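Local coordinates for protein EchA1_1 (Mycobacterium avium subsp. paratuberculosis, PDB 3R9T) that probably hydrates trans-2-enoyl-CoA thioesters to (3S)-3-hydroxyacyl-CoA, a step of fatty acid metabolism, as a member of the crotonase family, at residues V21-R26 against V58-G63; K102-A107 against A122-V127; R131-L136 against G169-A174. All blocks are in the same frame, centred on the assembly; numbering follows the deposited sequence.

Contact 1. Residues V21-R26 against V58-G63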
loop_
_atom_site.group_PDB
_atom_site.type_symbol
_atom_site.label_atom_id
_atom_site.label_comp_id
_atom_site.label_asym_id
_atom_site.label_seq_id
_atom_site.Cartn_x
_atom_site.Cartn_y
_atom_site.Cartn_z
ATOM N N VAL B 21 3.432 25.493 16.012
ATOM C CA VAL B 21 2.901 25.808 14.700
ATOM C C VAL B 21 3.993 26.500 13.887
ATOM O O VAL B 21 4.501 27.566 14.275
ATOM C CB VAL B 21 1.661 26.714 14.799
ATOM C CG1 VAL B 21 1.161 27.120 13.416
ATOM C CG2 VAL B 21 0.564 26.027 15.598
ATOM N N ILE B 22 4.346 25.879 12.764
ATOM C CA ILE B 22 5.341 26.405 11.833
ATOM C C ILE B 22 4.630 26.944 10.596
ATOM O O ILE B 22 3.907 26.202 9.930
ATOM C CB ILE B 22 6.310 25.287 11.375
ATOM C CG1 ILE B 22 7.007 24.660 12.573
ATOM C CG2 ILE B 22 7.354 25.820 10.390
ATOM C CD1 ILE B 22 7.989 23.529 12.207
ATOM N N THR B 23 4.844 28.217 10.270
ATOM C CA THR B 23 4.134 28.840 9.164
ATOM C C THR B 23 5.128 29.288 8.095
ATOM O O THR B 23 6.027 30.093 8.377
ATOM C CB THR B 23 3.291 30.045 9.654
ATOM O OG1 THR B 23 2.401 29.641 10.708
ATOM C CG2 THR B 23 2.494 30.642 8.508
ATOM N N ILE B 24 4.979 28.767 6.878
ATOM C CA ILE B 24 5.811 29.219 5.774
ATOM C C ILE B 24 5.374 30.661 5.522
ATOM O O ILE B 24 4.176 30.942 5.452
ATOM C CB ILE B 24 5.613 28.377 4.518
ATOM C CG1 ILE B 24 5.992 26.913 4.774
ATOM C CG2 ILE B 24 6.458 28.929 3.383
ATOM C CD1 ILE B 24 5.505 25.963 3.676
ATOM N N ASN B 25 6.350 31.556 5.393
ATOM C CA ASN B 25 6.114 32.992 5.447
ATOM C C ASN B 25 6.590 33.725 4.184
ATOM O O ASN B 25 7.302 34.732 4.269
ATOM C CB ASN B 25 6.805 33.546 6.702
ATOM C CG ASN B 25 6.341 34.947 7.070
ATOM O OD1 ASN B 25 5.179 35.299 6.875
ATOM N ND2 ASN B 25 7.254 35.750 7.614
ATOM N N ARG B 26 6.193 33.225 3.012
ATOM C CA ARG B 26 6.439 33.947 1.749
ATOM C C ARG B 26 5.195 34.061 0.877
ATOM O O ARG B 26 5.201 33.625 -0.279
ATOM C CB ARG B 26 7.537 33.275 0.934
ATOM C CG ARG B 26 8.885 33.237 1.593
ATOM C CD ARG B 26 9.854 32.603 0.643
ATOM N NE ARG B 26 10.166 33.479 -0.489
ATOM C CZ ARG B 26 10.375 33.068 -1.741
ATOM N NH1 ARG B 26 10.276 31.783 -2.068
ATOM N NH2 ARG B 26 10.671 33.955 -2.686
ATOM N N VAL B 58 2.508 21.367 13.816
ATOM C CA VAL B 58 1.676 21.689 12.654
ATOM C C VAL B 58 2.434 22.610 11.703
ATOM O O VAL B 58 3.028 23.611 12.142
ATOM C CB VAL B 58 0.357 22.376 13.069
ATOM C CG1 VAL B 58 -0.432 22.868 11.857
ATOM C CG2 VAL B 58 -0.500 21.423 13.883
ATOM N N LEU B 59 2.407 22.253 10.416
ATOM C CA LEU B 59 3.033 23.018 9.338
ATOM C C LEU B 59 1.921 23.599 8.473
ATOM O O LEU B 59 1.067 22.860 8.015
ATOM C CB LEU B 59 3.941 22.123 8.474
ATOM C CG LEU B 59 4.589 22.838 7.276
ATOM C CD1 LEU B 59 5.589 23.892 7.773
ATOM C CD2 LEU B 59 5.237 21.831 6.305
ATOM N N THR B 60 1.934 24.914 8.245
ATOM C CA THR B 60 0.919 25.568 7.409
ATOM C C THR B 60 1.574 26.719 6.619
ATOM O O THR B 60 2.782 26.983 6.759
ATOM C CB THR B 60 -0.253 26.056 8.305
ATOM O OG1 THR B 60 -1.438 26.319 7.525
ATOM C CG2 THR B 60 0.166 27.296 9.128
ATOM N N GLY B 61 0.784 27.374 5.775
ATOM C CA GLY B 61 1.264 28.464 4.947
ATOM C C GLY B 61 0.563 29.741 5.353
ATOM O O GLY B 61 -0.611 29.720 5.724
ATOM N N ALA B 62 1.283 30.853 5.267
ATOM C CA ALA B 62 0.726 32.159 5.588
ATOM C C ALA B 62 -0.305 32.559 4.546
ATOM O O ALA B 62 -0.119 32.309 3.356
ATOM C CB ALA B 62 1.846 33.208 5.651
ATOM N N GLY B 63 -1.386 33.195 4.991
ATOM C CA GLY B 63 -2.391 33.732 4.066
ATOM C C GLY B 63 -3.474 32.745 3.663
ATOM O O GLY B 63 -3.535 31.618 4.166
#
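Ile22 and Ile24 of one strand and Val58 and Thr60 of the next are joined through their backbones in parallel register. Ile22 lends both its polar atoms to the neighbour: its N donates to Val58 O at 2.7 Å with an almost straight N-H···O angle of 174°, and its O takes Thr60 N at 2.9 Å. Ile24 repeats the pattern, its N reaching Thr60 O at 2.8 Å and its O receiving the N of Ala62, just past the strand end. On the face of Ile22, Leu59 and Ile24, CD1 of Leu59 does the touching. The leucine CG stands anti to the backbone N (chi1 177°), and the branch turns across to Ile22 CG2 at 3.7 Å, with Ile24 CG1 farther off. The other face carries Val21, Val58, Thr23 and Thr60. Here the two threonines lie alongside each other, pointing the same way, with Thr23 OG1 3.6 Å from Thr60 CG2; Thr60 OG1 turns instead to a hydrogen bond with Ala107 O on the following strand. Thr23 CG2, anti to its own N, extends over the exit of the second strand and meets Ala62 N at 3.5 Å. Ala62 CB in turn sits 3.3 Å from Ile24 O.

In the next shell, Val37, Val41 and Ala44 of helix 35-50 cover Ile22 and Ile24, while Leu193, Leu197 and Ala196 of helix 192-204 cover Val21 and Val58. Beyond the strand ends, Asn31 receives Arg26 N on OD1 and gives ND2 to Ala62 O, tying the two exits together. Strand 19-24, helix 35-50 and strand 56-61 thus make a beta-alpha-beta crossover, with the helix on one side of the sheet, within the crotonase fold.

Contact 2. Residues K102-A107 against A122-V127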
loop_
_atom_site.group_PDB
_atom_site.type_symbol
_atom_site.label_atom_id
_atom_site.label_comp_id
_atom_site.label_asym_id
_atom_site.label_seq_id
_atom_site.Cartn_x
_atom_site.Cartn_y
_atom_site.Cartn_z
ATOM N N LYS B 102 8.158 13.344 17.097
ATOM C CA LYS B 102 6.866 13.924 17.430
ATOM C C LYS B 102 5.981 14.021 16.195
ATOM O O LYS B 102 6.470 14.218 15.092
ATOM C CB LYS B 102 7.082 15.286 18.058
ATOM C CG LYS B 102 8.307 15.287 18.983
ATOM C CD LYS B 102 8.043 15.816 20.338
ATOM C CE LYS B 102 9.310 15.797 21.210
ATOM N NZ LYS B 102 9.508 17.088 21.883
ATOM N N PRO B 103 4.670 13.864 16.377
ATOM C CA PRO B 103 3.774 13.914 15.240
ATOM C C PRO B 103 3.792 15.246 14.497
ATOM O O PRO B 103 3.852 16.321 15.125
ATOM C CB PRO B 103 2.391 13.662 15.867
ATOM C CG PRO B 103 2.547 14.077 17.309
ATOM C CD PRO B 103 3.938 13.662 17.642
ATOM N N THR B 104 3.733 15.136 13.165
ATOM C CA THR B 104 3.634 16.273 12.257
ATOM C C THR B 104 2.336 16.244 11.461
ATOM O O THR B 104 1.943 15.213 10.948
ATOM C CB THR B 104 4.832 16.338 11.287
ATOM O OG1 THR B 104 4.889 15.128 10.512
ATOM C CG2 THR B 104 6.167 16.522 12.082
ATOM N N ILE B 105 1.673 17.392 11.387
ATOM C CA ILE B 105 0.412 17.533 10.711
ATOM C C ILE B 105 0.547 18.704 9.768
ATOM O O ILE B 105 0.823 19.825 10.204
ATOM C CB ILE B 105 -0.708 17.851 11.716
ATOM C CG1 ILE B 105 -0.781 16.783 12.814
ATOM C CG2 ILE B 105 -2.056 18.081 10.965
ATOM C CD1 ILE B 105 -1.667 17.208 14.007
ATOM N N ALA B 106 0.341 18.458 8.485
ATOM C CA ALA B 106 0.270 19.513 7.497
ATOM C C ALA B 106 -1.129 20.120 7.482
ATOM O O ALA B 106 -2.104 19.406 7.317
ATOM C CB ALA B 106 0.585 18.944 6.140
ATOM N N ALA B 107 -1.222 21.428 7.690
ATOM C CA ALA B 107 -2.483 22.113 7.639
ATOM C C ALA B 107 -2.497 22.908 6.345
ATOM O O ALA B 107 -1.942 24.022 6.273
ATOM C CB ALA B 107 -2.623 23.009 8.833
ATOM N N ALA B 122 5.461 13.979 3.272
ATOM C CA ALA B 122 6.480 13.861 4.304
ATOM C C ALA B 122 5.893 14.011 5.720
ATOM O O ALA B 122 6.531 13.645 6.706
ATOM C CB ALA B 122 7.554 14.918 4.055
ATOM N N SER B 123 4.699 14.585 5.830
ATOM C CA SER B 123 4.016 14.741 7.124
ATOM C C SER B 123 3.328 13.443 7.586
ATOM O O SER B 123 2.939 12.621 6.753
ATOM C CB SER B 123 2.992 15.888 7.036
ATOM O OG SER B 123 3.571 17.123 6.609
ATOM N N ASP B 124 3.105 13.282 8.897
ATOM C CA ASP B 124 2.382 12.119 9.371
ATOM C C ASP B 124 0.905 12.133 8.969
ATOM O O ASP B 124 0.350 11.090 8.600
ATOM C CB ASP B 124 2.479 11.977 10.883
ATOM C CG ASP B 124 3.885 11.793 11.363
ATOM O OD1 ASP B 124 4.625 11.008 10.718
ATOM O OD2 ASP B 124 4.227 12.420 12.403
ATOM N N LEU B 125 0.295 13.318 9.061
ATOM C CA LEU B 125 -1.147 13.528 8.866
ATOM C C LEU B 125 -1.342 14.816 8.078
ATOM O O LEU B 125 -0.495 15.718 8.092
ATOM C CB LEU B 125 -1.854 13.641 10.212
ATOM C CG LEU B 125 -1.659 12.416 11.117
ATOM C CD1 LEU B 125 -2.073 12.725 12.569
ATOM C CD2 LEU B 125 -2.395 11.219 10.546
ATOM N N VAL B 126 -2.468 14.891 7.386
ATOM C CA VAL B 126 -2.840 16.074 6.595
ATOM C C VAL B 126 -4.316 16.442 6.777
ATOM O O VAL B 126 -5.191 15.615 6.569
ATOM C CB VAL B 126 -2.591 15.866 5.081
ATOM C CG1 VAL B 126 -2.794 17.153 4.335
ATOM C CG2 VAL B 126 -1.156 15.329 4.831
ATOM N N VAL B 127 -4.552 17.704 7.119
ATOM C CA VAL B 127 -5.877 18.317 7.096
ATOM C C VAL B 127 -5.851 19.404 6.010
ATOM O O VAL B 127 -4.913 20.208 5.966
ATOM C CB VAL B 127 -6.181 18.919 8.465
ATOM C CG1 VAL B 127 -7.571 19.580 8.499
ATOM C CG2 VAL B 127 -6.054 17.837 9.528
HETATM O O HOH W 1 7.319 14.652 9.203
#
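Thr104 and Asp124 meet where strands 104-108 and 125-129, parallel neighbours in the main sheet of the crotonase fold, begin to pair. The aspartate CB lies 3.3 Å from Thr104 O. Its CG, anti to the carbonyl carbon (chi1 -62°), swings the carboxylate back over the start of strand 104-108, the two side chains crossing at about a right angle. At the tip, OD2 accepts Thr104 N at 2.9 Å, on its anti side and 31° out of the carboxylate plane, and lies 3.2 Å from Pro103 CA. A salt bridge from Lys215 also reaches OD2, while Tyr219 OH bonds OD1; the buried carboxylate is therefore held at both oxygens, and the lysine would be expected to favour the charged form of the aspartate. Thr104 answers with OG1, which receives Asp124 N at 3.0 Å.

Beyond this pair the strands continue through Leu125 N to Thr104 O, Ala106 N to Leu125 O and Val127 N to Ala106 O. Lys160 of the second subunit donates to Ser123 O, bringing the trimer partner to the strand entry. One water lies 2.8 Å from Thr104 OG1 and donates a hydrogen bond to Ala122 O.

Contact 3. Residues R131-L136 against G169-A174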
loop_
_atom_site.group_PDB
_atom_site.type_symbol
_atom_site.label_atom_id
_atom_site.label_comp_id
_atom_site.label_asym_id
_atom_site.label_seq_id
_atom_site.Cartn_x
_atom_site.Cartn_y
_atom_site.Cartn_z
ATOM N N ARG B 131 -10.677 24.032 -0.524
ATOM C CA ARG B 131 -10.161 24.676 -1.734
ATOM C C ARG B 131 -8.790 24.172 -2.192
ATOM O O ARG B 131 -8.353 24.474 -3.307
ATOM C CB ARG B 131 -10.064 26.183 -1.513
ATOM C CG ARG B 131 -11.389 26.892 -1.337
ATOM C CD ARG B 131 -11.148 28.318 -0.854
ATOM N NE ARG B 131 -10.534 28.346 0.471
ATOM C CZ ARG B 131 -10.177 29.453 1.112
ATOM N NH1 ARG B 131 -10.381 30.648 0.557
ATOM N NH2 ARG B 131 -9.613 29.370 2.314
ATOM N N ALA B 132 -8.100 23.433 -1.330
ATOM C CA ALA B 132 -6.730 23.007 -1.627
ATOM C C ALA B 132 -6.691 22.084 -2.819
ATOM O O ALA B 132 -7.593 21.283 -3.025
ATOM C CB ALA B 132 -6.094 22.317 -0.427
ATOM N N GLN B 133 -5.631 22.238 -3.601
ATOM C CA GLN B 133 -5.333 21.401 -4.743
ATOM C C GLN B 133 -3.945 20.771 -4.558
ATOM O O GLN B 133 -2.990 21.440 -4.149
ATOM C CB GLN B 133 -5.351 22.275 -5.995
ATOM C CG GLN B 133 -5.238 21.520 -7.287
ATOM C CD GLN B 133 -5.490 22.403 -8.503
ATOM O OE1 GLN B 133 -4.679 23.265 -8.836
ATOM N NE2 GLN B 133 -6.610 22.176 -9.180
ATOM N N PHE B 134 -3.847 19.481 -4.860
ATOM C CA PHE B 134 -2.603 18.731 -4.751
ATOM C C PHE B 134 -2.156 18.306 -6.135
ATOM O O PHE B 134 -2.921 18.413 -7.093
ATOM C CB PHE B 134 -2.801 17.502 -3.879
ATOM C CG PHE B 134 -3.154 17.837 -2.462
ATOM C CD1 PHE B 134 -2.159 18.044 -1.522
ATOM C CD2 PHE B 134 -4.469 18.002 -2.080
ATOM C CE1 PHE B 134 -2.460 18.395 -0.211
ATOM C CE2 PHE B 134 -4.781 18.339 -0.753
ATOM C CZ PHE B 134 -3.781 18.530 0.176
ATOM N N GLY B 135 -0.916 17.843 -6.237
ATOM C CA GLY B 135 -0.412 17.317 -7.516
ATOM C C GLY B 135 1.091 17.403 -7.613
ATOM O O GLY B 135 1.746 18.047 -6.775
ATOM N N LEU B 136 1.630 16.739 -8.635
ATOM C CA LEU B 136 3.073 16.715 -8.922
ATOM C C LEU B 136 3.296 17.085 -10.390
ATOM O O LEU B 136 3.570 16.223 -11.230
ATOM C CB LEU B 136 3.699 15.355 -8.610
ATOM C CG LEU B 136 3.593 14.893 -7.148
ATOM C CD1 LEU B 136 4.025 13.421 -7.044
ATOM C CD2 LEU B 136 4.394 15.809 -6.230
ATOM N N GLY B 169 1.005 14.584 -14.360
ATOM C CA GLY B 169 1.274 15.868 -13.730
ATOM C C GLY B 169 0.013 16.670 -13.439
ATOM O O GLY B 169 0.092 17.852 -13.095
ATOM N N GLU B 170 -1.148 16.030 -13.534
ATOM C CA GLU B 170 -2.413 16.729 -13.359
ATOM C C GLU B 170 -2.805 16.783 -11.894
ATOM O O GLU B 170 -2.448 15.904 -11.126
ATOM C CB GLU B 170 -3.505 16.050 -14.179
ATOM C CG GLU B 170 -3.238 16.169 -15.675
ATOM C CD GLU B 170 -4.202 15.413 -16.558
ATOM O OE1 GLU B 170 -5.051 14.656 -16.037
ATOM O OE2 GLU B 170 -4.102 15.589 -17.796
ATOM N N PRO B 171 -3.550 17.821 -11.503
ATOM C CA PRO B 171 -3.844 18.033 -10.092
ATOM C C PRO B 171 -4.968 17.134 -9.553
ATOM O O PRO B 171 -5.735 16.525 -10.309
ATOM C CB PRO B 171 -4.241 19.509 -10.050
ATOM C CG PRO B 171 -4.852 19.750 -11.386
ATOM C CD PRO B 171 -4.058 18.916 -12.344
ATOM N N LEU B 172 -5.066 17.110 -8.230
ATOM C CA LEU B 172 -5.986 16.263 -7.478
ATOM C C LEU B 172 -6.716 17.195 -6.505
ATOM O O LEU B 172 -6.057 17.991 -5.829
ATOM C CB LEU B 172 -5.153 15.219 -6.704
ATOM C CG LEU B 172 -5.864 14.073 -5.985
ATOM C CD1 LEU B 172 -6.416 13.046 -6.968
ATOM C CD2 LEU B 172 -4.923 13.403 -4.996
ATOM N N SER B 173 -8.053 17.146 -6.446
ATOM C CA SER B 173 -8.785 17.940 -5.446
ATOM C C SER B 173 -8.550 17.438 -4.027
ATOM O O SER B 173 -8.141 16.304 -3.807
ATOM C CB SER B 173 -10.298 17.925 -5.702
ATOM O OG SER B 173 -10.835 16.618 -5.573
ATOM N N ALA B 174 -8.859 18.280 -3.057
ATOM C CA ALA B 174 -8.776 17.877 -1.654
ATOM C C ALA B 174 -9.700 16.696 -1.387
ATOM O O ALA B 174 -9.318 15.736 -0.731
ATOM C CB ALA B 174 -9.116 19.036 -0.742
HETATM O O HOH W 2 -9.956 21.187 -4.117
HETATM O O HOH W 3 0.105 15.412 -10.538
#
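A short antiparallel pairing, strand 133-135 against strand 172-173, makes one side of the small three-stranded sheet that accompanies the main sheet in this crotonase-fold chain. Phe134 and Leu172 form its hydrogen-bonded pair. The bond from Phe134 N to Leu172 O is 2.8 Å long and nearly straight (174°), whereas Leu172 N approaches Phe134 O from above the carbonyl plane, 39° out of it. On the face of these two residues the ring of Phe134 presents its edge to the partner: CE2 comes 4.1 Å from Ala174 CA, and Leu172 O and Ser173 O also lie near the ring plane at that edge.

Gln133, on the other face, pairs with Ser173, but its side chain, with CG anti to the backbone N (chi1 -172°) and extended beyond it, runs alongside the ring of Pro171, pointing the same way. Its amide carbon CD sits 3.5 Å from Pro171 CB, and NE2 is in contact with both CB and CG of the proline ring. Gly135 follows where a side chain would be pressed onto Pro171 CA. At one end water bridges Leu136 N and Glu170 O, and Gly169 CA approaches Leu136 O at 3.4 Å. At the other, Ala174 N makes a weak bond to Ala132 O, bridged as well by a second water, which donates to Ala132 O at 2.6 Å and accepts from Ala174 N.

Gly169 ends helix 159-168 with positive phi, and Ser173 N-caps helix 174-180, its OG accepting Ala176 N, so the link between the two helices is the piece that pairs with strand 133-135. Strand 111-113 lies on the other side of strand 133-135. Phe134 packs on Val108 of strand 104-108 and Thr117 of helix 115-122, while Leu136 lies against Glu118, which helps line the benzoate pocket, and Leu165 of helix 159-168.

How the contacts relate
Contacts 1, 2 and 3 follow one another along the chain. The first two belong to one sheet: strands 56-61 and 104-108 are neighbours in it, so the four strands run 19-24, 56-61, 104-108, 125-129 across its middle, and the centres of contacts 1 and 2 are about 13 Å apart. Leu59 O and Ala107 N, 2.7 Å apart, probably hydrogen-bond the two contacts together. Contact 3 lies in the smaller sheet, its centre about 17 Å from that of contact 2 and about 19 Å from that of contact 1; strand 125-129 leads directly into 133-135. The chain thus passes from the core sheet to the side of the benzoate pocket, which Leu136 approaches more closely than Ile24 or Ala122.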